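Local coordinates for putative cellulase CEL6 (Mycobacterium tuberculosis, PDB 1UP0) that hydrolyses internal beta-1,4-glucosidic bonds of cellulose as an endoglucanase of glycosyl hydrolase family 6, an enzyme family that inverts the anomeric configuration, at the beta-D-glucopyranose site. Coordinates in Å, arbitrary orientation; residue numbers count along the deposited sequence, not the author numbering.

The beta-D-glucopyranose site. Residues 82, 120, 124, 161, 163-164, 189, 191, 193, 233. With BGC (beta-D-glucopyranose), chain B; BGC (beta-D-glucopyranose), chain C.
Cellobiose lies in the substrate cleft of this family 6 glycosidase, among loops that follow the C-terminal ends of strands such as 72-75, 113-117 and 184-187 of the distorted barrel. Chain C is the non-reducing glucose, linked through its C1 to O4 of the chain B glucose, whose O1 is the reducing end. Two tryptophans sandwich the disaccharide. Trp233, its CG in the crowded position between backbone N and carbonyl carbon (chi1 50°), lays its indole face over chain C, with C2 3.6 Å from the centroid of the six-membered ring. From the other side, Trp164, with CG anti to its backbone N, puts the rim of its face under C4 of chain B, while Met124 CE meets the Trp164 edge in plane and touches the chain C sugar. Two aspartates grip the non-reducing end. O4 of chain C, where the next glucose would be attached, donates to the syn lone pair of OD2 of Asp120, the catalytic acid (2.7 Å). O3 donates likewise to OD1 of Asp82 (2.7 Å), the conserved companion that may support the acid. Water 3 ties O4 also to Asp120 OD1 and Val189 O. At the 6-hydroxyl, Asn191 ND2 donates to chain C O6 in its amide plane (2.9 Å, 169° at H). His161 NE2 meets chain B O3 almost straight on (2.9 Å, 174°); Arg163 N donates to ND1, fixing the ring's rotation, and Tyr193 CE2 covers the centre of one imidazole face. Chain B O3 in turn donates to chain C O5, stiffening the linkage. Tyr193 OH reaches chain B O2 through water 2. Chain C is much the more deeply buried sugar. Cellobiose thus occupies the leaving-group side, chain C at +1 and chain B at +2; the same grips presumably hold a cellulose chain while Asp120 protonates the departing O4.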
# COMPACT_ATOMS: atom_id res chain seq x y z
N ASP A 82 4.58 9.04 9.07
CA ASP A 82 5.93 8.48 9.21
C ASP A 82 6.61 9.07 10.44
O ASP A 82 7.84 9.00 10.55
CB ASP A 82 6.79 8.69 7.94
CG ASP A 82 7.85 7.59 7.73
OD1 ASP A 82 7.54 6.36 7.88
OD2 ASP A 82 9.03 7.86 7.37
N ASP A 120 1.32 1.98 7.53
CA ASP A 120 2.07 2.25 8.78
C ASP A 120 1.29 3.00 9.83
O ASP A 120 1.79 3.12 10.96
CB ASP A 120 3.32 3.10 8.56
CG ASP A 120 4.31 2.54 7.53
OD1 ASP A 120 4.26 1.32 7.21
OD2 ASP A 120 5.19 3.30 7.05
N MET A 124 2.41 2.43 13.64
CA MET A 124 3.37 3.41 14.11
C MET A 124 2.75 4.35 15.16
O MET A 124 3.42 5.25 15.67
CB MET A 124 3.91 4.20 12.92
CG MET A 124 5.35 4.59 13.03
SD MET A 124 5.89 5.64 11.68
CE MET A 124 6.47 4.35 10.58
N HIS A 161 3.11 -5.40 9.59
CA HIS A 161 3.68 -6.67 9.12
C HIS A 161 4.00 -7.53 10.32
O HIS A 161 3.89 -7.09 11.47
CB HIS A 161 4.95 -6.45 8.26
CG HIS A 161 6.04 -5.74 8.96
ND1 HIS A 161 6.72 -6.28 10.05
CD2 HIS A 161 6.62 -4.54 8.70
CE1 HIS A 161 7.64 -5.41 10.44
NE2 HIS A 161 7.59 -4.34 9.65
N ARG A 163 6.50 -8.57 11.89
CA ARG A 163 7.50 -8.21 12.87
C ARG A 163 7.35 -6.79 13.39
O ARG A 163 8.32 -6.17 13.87
CB ARG A 163 8.90 -8.46 12.31
CG ARG A 163 9.03 -9.85 11.81
CD ARG A 163 10.40 -10.42 11.90
NE ARG A 163 10.46 -11.68 11.17
CZ ARG A 163 11.57 -12.14 10.59
NH1 ARG A 163 12.72 -11.46 10.69
NH2 ARG A 163 11.56 -13.29 9.95
N TRP A 164 6.14 -6.29 13.34
CA TRP A 164 5.87 -4.96 13.84
C TRP A 164 5.04 -5.16 15.10
O TRP A 164 5.59 -5.58 16.12
CB TRP A 164 5.28 -4.05 12.75
CG TRP A 164 5.46 -2.62 13.00
CD1 TRP A 164 5.63 -2.00 14.21
CD2 TRP A 164 5.47 -1.57 12.02
NE1 TRP A 164 5.76 -0.65 14.04
CE2 TRP A 164 5.65 -0.36 12.71
CE3 TRP A 164 5.29 -1.53 10.62
CZ2 TRP A 164 5.69 0.87 12.05
CZ3 TRP A 164 5.36 -0.32 9.98
CH2 TRP A 164 5.56 0.86 10.69
N VAL A 189 3.48 -3.82 3.50
CA VAL A 189 3.58 -2.73 2.55
C VAL A 189 4.97 -2.08 2.67
O VAL A 189 5.40 -1.65 3.76
CB VAL A 189 2.44 -1.68 2.72
CG1 VAL A 189 2.70 -0.44 1.87
CG2 VAL A 189 1.11 -2.28 2.41
N ASN A 191 7.68 -3.48 2.64
CA ASN A 191 8.63 -4.32 3.36
C ASN A 191 8.95 -5.60 2.55
O ASN A 191 8.68 -5.65 1.35
CB ASN A 191 8.19 -4.59 4.80
CG ASN A 191 9.36 -4.64 5.77
OD1 ASN A 191 10.24 -5.48 5.62
ND2 ASN A 191 9.40 -3.70 6.75
N TYR A 193 9.22 -9.18 4.10
CA TYR A 193 8.99 -10.47 4.73
C TYR A 193 8.36 -11.45 3.74
O TYR A 193 7.55 -11.06 2.89
CB TYR A 193 8.18 -10.33 6.04
CG TYR A 193 8.89 -9.43 7.00
CD1 TYR A 193 10.01 -9.90 7.66
CD2 TYR A 193 8.53 -8.09 7.18
CE1 TYR A 193 10.71 -9.09 8.57
CE2 TYR A 193 9.27 -7.26 8.07
CZ TYR A 193 10.35 -7.78 8.76
OH TYR A 193 11.13 -7.03 9.61
N TRP A 233 15.01 -2.08 6.50
CA TRP A 233 13.86 -1.84 5.62
C TRP A 233 14.10 -0.64 4.67
O TRP A 233 13.26 -0.35 3.83
CB TRP A 233 12.58 -1.62 6.45
CG TRP A 233 12.79 -0.60 7.51
CD1 TRP A 233 13.13 -0.83 8.82
CD2 TRP A 233 12.78 0.82 7.35
NE1 TRP A 233 13.30 0.36 9.48
CE2 TRP A 233 13.12 1.39 8.60
CE3 TRP A 233 12.52 1.68 6.27
CZ2 TRP A 233 13.18 2.76 8.80
CZ3 TRP A 233 12.59 3.04 6.47
CH2 TRP A 233 12.92 3.57 7.74
C2 BGC B . 9.64 -2.45 12.05
C3 BGC B . 9.83 -1.45 10.92
C4 BGC B . 9.32 -0.06 11.35
C5 BGC B . 9.86 0.32 12.72
C6 BGC B . 9.17 1.60 13.21
C1 BGC B . 10.30 -1.89 13.31
O1 BGC B . 10.13 -2.81 14.35
O2 BGC B . 10.17 -3.71 11.74
O3 BGC B . 9.20 -1.88 9.74
O4 BGC B . 9.78 0.92 10.43
O5 BGC B . 9.59 -0.71 13.64
O6 BGC B . 9.49 1.79 14.58
C2 BGC C . 9.45 2.64 8.77
C3 BGC C . 8.54 3.14 7.64
C4 BGC C . 8.33 2.08 6.58
C5 BGC C . 7.94 0.75 7.24
C6 BGC C . 7.88 -0.38 6.24
C1 BGC C . 8.91 1.31 9.35
O2 BGC C . 9.65 3.61 9.80
O3 BGC C . 9.05 4.28 6.98
O4 BGC C . 7.34 2.54 5.63
O5 BGC C . 8.84 0.37 8.28
O6 BGC C . 7.55 -1.53 6.96
O HOH W 1 5.03 -2.48 6.36
O HOH W 2 11.37 -4.20 9.05
O HOH W 3 5.12 0.94 4.67